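PDB 3KZH: probable sugar kinase from Clostridium perfringens, which probably transfers a phosphate group to a sugar, as a kinase of the pfkB (ribokinase-like) family, and can bind beta-D-glucopyranose. Local coordinates for residues L142-N146 against V168-K172; M150-L154 against L179-F183. Residues are numbered along the deposited sequence.

Both contacts lie in the Rossmann-like alpha/beta domain of the ribokinase fold, their centres about 13 Å apart, and along the chain they alternate: 142-146, 150-154, 168-172, 179-183. Strand 139-143 leads through a short turn into helix 147-157, which carries the chain back, and strand 162-166 runs parallel to the first, a beta-alpha-beta crossover; helix 170-174 then leads towards strand 185-186. Contact 1 joins the loops at the ends of the two neighbouring strands, beside the bound glucose, whereas contact 2 packs the crossover helix against the connection to the next strand. They adjoin through Met150, a selenomethionine whose CE lies 3.0 Å from Asp143 O, and through Leu142 against Leu153.

Contact 1: residues L142-N146 against V168-K172; sequences LDSDN and VSAEK. With BGC (beta-D-glucopyranose), chain C.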
loop_
_atom_site.group_PDB
_atom_site.type_symbol
_atom_site.label_atom_id
_atom_site.label_comp_id
_atom_site.label_asym_id
_atom_site.label_seq_id
_atom_site.Cartn_x
_atom_site.Cartn_y
_atom_site.Cartn_z
ATOM N N LEU A 142 -26.363 -3.494 2.854
ATOM C CA LEU A 142 -26.184 -2.394 1.922
ATOM C C LEU A 142 -26.118 -1.120 2.738
ATOM O O LEU A 142 -26.606 -1.066 3.865
ATOM C CB LEU A 142 -27.389 -2.268 0.961
ATOM C CG LEU A 142 -27.804 -3.306 -0.092
ATOM C CD1 LEU A 142 -29.025 -2.829 -0.842
ATOM C CD2 LEU A 142 -26.682 -3.564 -1.051
ATOM N N ASP A 143 -25.474 -0.110 2.167
ATOM C CA ASP A 143 -25.414 1.210 2.769
ATOM C C ASP A 143 -26.180 2.121 1.806
ATOM O O ASP A 143 -26.651 1.640 0.778
ATOM C CB ASP A 143 -23.963 1.668 3.047
ATOM C CG ASP A 143 -23.091 1.837 1.795
ATOM O OD1 ASP A 143 -23.549 1.709 0.638
ATOM O OD2 ASP A 143 -21.894 2.114 2.004
ATOM N N SER A 144 -26.242 3.418 2.092
ATOM C CA SER A 144 -26.980 4.362 1.254
ATOM C C SER A 144 -26.183 5.144 0.192
ATOM O O SER A 144 -26.582 6.248 -0.199
ATOM C CB SER A 144 -27.740 5.315 2.165
ATOM O OG SER A 144 -26.826 5.941 3.034
ATOM N N ASP A 145 -25.107 4.537 -0.312
ATOM C CA ASP A 145 -24.224 5.146 -1.321
ATOM C C ASP A 145 -24.782 5.318 -2.737
ATOM O O ASP A 145 -24.669 6.394 -3.325
ATOM C CB ASP A 145 -22.913 4.361 -1.417
ATOM C CG ASP A 145 -21.775 5.017 -0.657
ATOM O OD1 ASP A 145 -21.989 5.497 0.478
ATOM O OD2 ASP A 145 -20.650 5.036 -1.202
ATOM N N ASN A 146 -25.367 4.253 -3.276
ATOM C CA ASN A 146 -25.913 4.264 -4.625
ATOM C C ASN A 146 -27.409 3.900 -4.602
ATOM O O ASN A 146 -27.763 2.711 -4.606
ATOM C CB ASN A 146 -25.111 3.283 -5.497
ATOM C CG ASN A 146 -25.184 3.604 -6.986
ATOM O OD1 ASN A 146 -26.261 3.847 -7.542
ATOM N ND2 ASN A 146 -24.037 3.543 -7.651
ATOM N N VAL A 168 -25.636 5.412 6.942
ATOM C CA VAL A 168 -24.395 6.229 6.895
ATOM C C VAL A 168 -24.495 7.678 7.456
ATOM O O VAL A 168 -23.694 8.065 8.317
ATOM C CB VAL A 168 -23.700 6.174 5.473
ATOM C CG1 VAL A 168 -22.400 6.980 5.442
ATOM C CG2 VAL A 168 -23.392 4.727 5.107
ATOM N N SER A 169 -25.454 8.460 6.957
ATOM C CA SER A 169 -25.683 9.841 7.391
ATOM C C SER A 169 -27.142 10.227 7.169
ATOM O O SER A 169 -27.860 9.551 6.431
ATOM C CB SER A 169 -24.773 10.824 6.631
ATOM O OG SER A 169 -25.221 11.050 5.302
ATOM N N ALA A 170 -27.561 11.324 7.809
ATOM C CA ALA A 170 -28.927 11.863 7.693
ATOM C C ALA A 170 -29.227 12.388 6.288
ATOM O O ALA A 170 -30.350 12.258 5.789
ATOM C CB ALA A 170 -29.127 12.960 8.695
ATOM N N GLU A 171 -28.195 12.956 5.661
ATOM C CA GLU A 171 -28.264 13.511 4.315
ATOM C C GLU A 171 -28.462 12.370 3.322
ATOM O O GLU A 171 -29.348 12.435 2.483
ATOM C CB GLU A 171 -26.974 14.291 4.010
ATOM C CG GLU A 171 -27.034 15.272 2.827
ATOM C CD GLU A 171 -26.688 14.639 1.482
ATOM O OE1 GLU A 171 -25.627 13.979 1.380
ATOM O OE2 GLU A 171 -27.484 14.802 0.529
ATOM N N LYS A 172 -27.657 11.317 3.455
ATOM C CA LYS A 172 -27.732 10.144 2.587
ATOM C C LYS A 172 -29.023 9.349 2.781
ATOM O O LYS A 172 -29.467 8.665 1.861
ATOM C CB LYS A 172 -26.523 9.239 2.825
ATOM C CG LYS A 172 -25.299 9.579 1.996
ATOM C CD LYS A 172 -24.040 9.221 2.755
ATOM C CE LYS A 172 -22.801 9.220 1.878
ATOM N NZ LYS A 172 -22.770 8.046 0.965
HETATM C C2 BGC C . -24.114 6.240 11.571
HETATM C C3 BGC C . -23.418 5.924 12.930
HETATM C C4 BGC C . -24.512 5.098 13.729
HETATM C C5 BGC C . -24.964 3.783 12.965
HETATM C C6 BGC C . -26.000 2.980 13.641
HETATM C C1 BGC C . -24.448 4.918 10.883
HETATM O O1 BGC C . -24.977 5.163 9.786
HETATM O O2 BGC C . -23.300 6.884 10.841
HETATM O O3 BGC C . -23.240 7.081 13.456
HETATM O O4 BGC C . -24.012 4.811 14.913
HETATM O O5 BGC C . -25.436 4.122 11.682
HETATM O O HOH W 1 -24.638 8.778 -1.834
#
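Parallel strands 139-143 and 162-166 are neighbours in the central sheet of the ribokinase fold, and here the loops that follow them meet beside the sugar pocket. Val168, with positive phi (64°), follows the second strand. Its side chain faces the other loop: Val168 CG2 lies 3.7 Å from Asp143 CB and Val168 CB 4.0 Å from Ser144 OG. Val168 O accepts a 2.8 Å hydrogen bond from O2 of the beta-D-glucopyranose, which Asp166 and Glu192 also bind. One residue on, Ser169 is the N-cap of the short helix 170-174: Ser169 OG accepts from Lys172 N at 3.1 Å. Ala170 turns its side chain to helix 190-197, and Glu171 OE2 is hydrogen-bonded to Trp175 NE1. Lys172 then brings the chain back to the first loop. Lys172 CA is 6.0 Å from Ser144 CA, the nearest CA pair of the two segments, and Lys172 CB packs 3.3 Å from Ser144 OG, a hydroxyl hydrogen-bonded to Pro167 O. The lysine side chain runs on to the exposed Asp145, whose CB points away but whose carboxylate comes back to meet it in a salt bridge, Lys172 NZ to Asp145 OD1, 2.7 Å.

Contact 2: residues M150-L154 against L179-F183; sequences MEYLL and LIKDF
One turn of regular helix, 150-154, closed by a 2.8 Å hydrogen bond from Leu154 N to Met150 O, faces the short 3-10 turn 180-182, in which Phe183 N donates a hydrogen bond to Ile180 O at 3.1 Å. The CA atoms come closest at Glu151-Leu179 (6.9 Å) and Leu154-Asp182 (6.4 Å). Leu154 (m, t) is the main bump: it enters a hollow formed by Leu179, Asp182 and Phe183, with Leu154 CD1 3.5 Å from Leu179 O and 3.8 Å from Leu179 CB, and Leu154 CD2 3.9 Å from Asp182 CB. Leu154 CD2 also sits over the face of the Phe183 ring, 4.1 Å from its centroid and 12° off the normal, a CH-pi contact. Met150, a selenomethionine with chi1 and chi2 both t, reaches the edge of that ring, SE lying 3.5 Å from Phe183 CZ, a Met-aromatic contact. In return Leu179 (m, t) packs against Met150 and Glu151, Leu179 CD1 4.1 Å from both Met150 SE and Glu151 CB. Crossover helix 147-157 thus packs beside the loop entering strand 185-186, on one face of the sheet. Met150, Ile180 and Phe183 rest on strand 162-166, Leu153 turns to helix 124-129, and Ile180 meets helix 204-217.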
loop_
_atom_site.group_PDB
_atom_site.type_symbol
_atom_site.label_atom_id
_atom_site.label_comp_id
_atom_site.label_asym_id
_atom_site.label_seq_id
_atom_site.Cartn_x
_atom_site.Cartn_y
_atom_site.Cartn_z
HETATM N N MSE A 150 -29.426 0.332 -5.485
HETATM C CA MSE A 150 -30.159 -0.202 -4.338
HETATM C C MSE A 150 -31.550 -0.596 -4.833
HETATM O O MSE A 150 -31.946 -1.745 -4.662
HETATM C CB MSE A 150 -30.264 0.830 -3.195
HETATM C CG MSE A 150 -31.063 0.360 -1.949
HETATM SE SE MSE A 150 -31.399 1.701 -0.582
HETATM C CE MSE A 150 -29.583 1.877 0.029
ATOM N N GLU A 151 -32.201 0.315 -5.572
ATOM C CA GLU A 151 -33.540 0.092 -6.147
ATOM C C GLU A 151 -33.553 -1.134 -7.052
ATOM O O GLU A 151 -34.465 -1.957 -6.955
ATOM C CB GLU A 151 -34.023 1.316 -6.929
ATOM C CG GLU A 151 -35.423 1.172 -7.571
ATOM C CD GLU A 151 -36.046 2.497 -7.948
ATOM O OE1 GLU A 151 -35.299 3.442 -8.285
ATOM O OE2 GLU A 151 -37.289 2.597 -7.892
ATOM N N TYR A 152 -32.503 -1.284 -7.864
ATOM C CA TYR A 152 -32.372 -2.434 -8.755
ATOM C C TYR A 152 -32.245 -3.715 -7.923
ATOM O O TYR A 152 -32.896 -4.710 -8.229
ATOM C CB TYR A 152 -31.166 -2.275 -9.697
ATOM C CG TYR A 152 -31.079 -3.356 -10.759
ATOM C CD1 TYR A 152 -31.878 -3.299 -11.922
ATOM C CD2 TYR A 152 -30.222 -4.467 -10.592
ATOM C CE1 TYR A 152 -31.824 -4.331 -12.896
ATOM C CE2 TYR A 152 -30.163 -5.500 -11.553
ATOM C CZ TYR A 152 -30.962 -5.422 -12.700
ATOM O OH TYR A 152 -30.865 -6.412 -13.647
ATOM N N LEU A 153 -31.453 -3.663 -6.848
ATOM C CA LEU A 153 -31.257 -4.820 -5.974
ATOM C C LEU A 153 -32.514 -5.205 -5.208
ATOM O O LEU A 153 -32.836 -6.391 -5.118
ATOM C CB LEU A 153 -30.088 -4.599 -5.003
ATOM C CG LEU A 153 -28.701 -4.487 -5.628
ATOM C CD1 LEU A 153 -27.699 -4.093 -4.593
ATOM C CD2 LEU A 153 -28.303 -5.769 -6.286
ATOM N N LEU A 154 -33.243 -4.196 -4.721
ATOM C CA LEU A 154 -34.488 -4.389 -3.975
ATOM C C LEU A 154 -35.578 -4.979 -4.866
ATOM O O LEU A 154 -36.130 -6.023 -4.549
ATOM C CB LEU A 154 -34.962 -3.066 -3.352
ATOM C CG LEU A 154 -34.129 -2.406 -2.247
ATOM C CD1 LEU A 154 -34.734 -1.073 -1.910
ATOM C CD2 LEU A 154 -34.021 -3.274 -0.995
ATOM N N LEU A 179 -37.362 4.072 -0.551
ATOM C CA LEU A 179 -36.940 2.689 -0.756
ATOM C C LEU A 179 -36.859 1.813 0.488
ATOM O O LEU A 179 -36.804 0.586 0.357
ATOM C CB LEU A 179 -35.576 2.652 -1.468
ATOM C CG LEU A 179 -35.451 3.179 -2.898
ATOM C CD1 LEU A 179 -33.990 3.232 -3.314
ATOM C CD2 LEU A 179 -36.282 2.336 -3.858
ATOM N N ILE A 180 -36.901 2.415 1.679
ATOM C CA ILE A 180 -36.780 1.650 2.930
ATOM C C ILE A 180 -37.776 0.533 3.222
ATOM O O ILE A 180 -37.424 -0.436 3.895
ATOM C CB ILE A 180 -36.638 2.541 4.184
ATOM C CG1 ILE A 180 -37.893 3.383 4.415
ATOM C CG2 ILE A 180 -35.379 3.370 4.076
ATOM C CD1 ILE A 180 -37.887 4.155 5.720
ATOM N N LYS A 181 -38.975 0.639 2.647
ATOM C CA LYS A 181 -40.052 -0.340 2.828
ATOM C C LYS A 181 -39.709 -1.781 2.422
ATOM O O LYS A 181 -40.303 -2.728 2.936
ATOM C CB LYS A 181 -41.327 0.124 2.099
ATOM C CG LYS A 181 -41.215 0.272 0.576
ATOM C CD LYS A 181 -42.559 0.637 -0.039
ATOM C CE LYS A 181 -42.473 0.778 -1.556
ATOM N NZ LYS A 181 -42.162 -0.510 -2.256
ATOM N N ASP A 182 -38.713 -1.929 1.546
ATOM C CA ASP A 182 -38.294 -3.241 1.055
ATOM C C ASP A 182 -37.215 -3.946 1.870
ATOM O O ASP A 182 -36.888 -5.106 1.614
ATOM C CB ASP A 182 -37.893 -3.155 -0.420
ATOM C CG ASP A 182 -39.073 -2.842 -1.329
ATOM O OD1 ASP A 182 -40.171 -3.412 -1.106
ATOM O OD2 ASP A 182 -38.887 -2.024 -2.263
ATOM N N PHE A 183 -36.704 -3.247 2.876
ATOM C CA PHE A 183 -35.685 -3.779 3.765
ATOM C C PHE A 183 -36.294 -4.594 4.896
ATOM O O PHE A 183 -37.395 -4.298 5.376
ATOM C CB PHE A 183 -34.844 -2.643 4.357
ATOM C CG PHE A 183 -33.825 -2.080 3.416
ATOM C CD1 PHE A 183 -32.565 -2.681 3.289
ATOM C CD2 PHE A 183 -34.103 -0.938 2.655
ATOM C CE1 PHE A 183 -31.579 -2.159 2.405
ATOM C CE2 PHE A 183 -33.137 -0.401 1.773
ATOM C CZ PHE A 183 -31.870 -1.017 1.650
#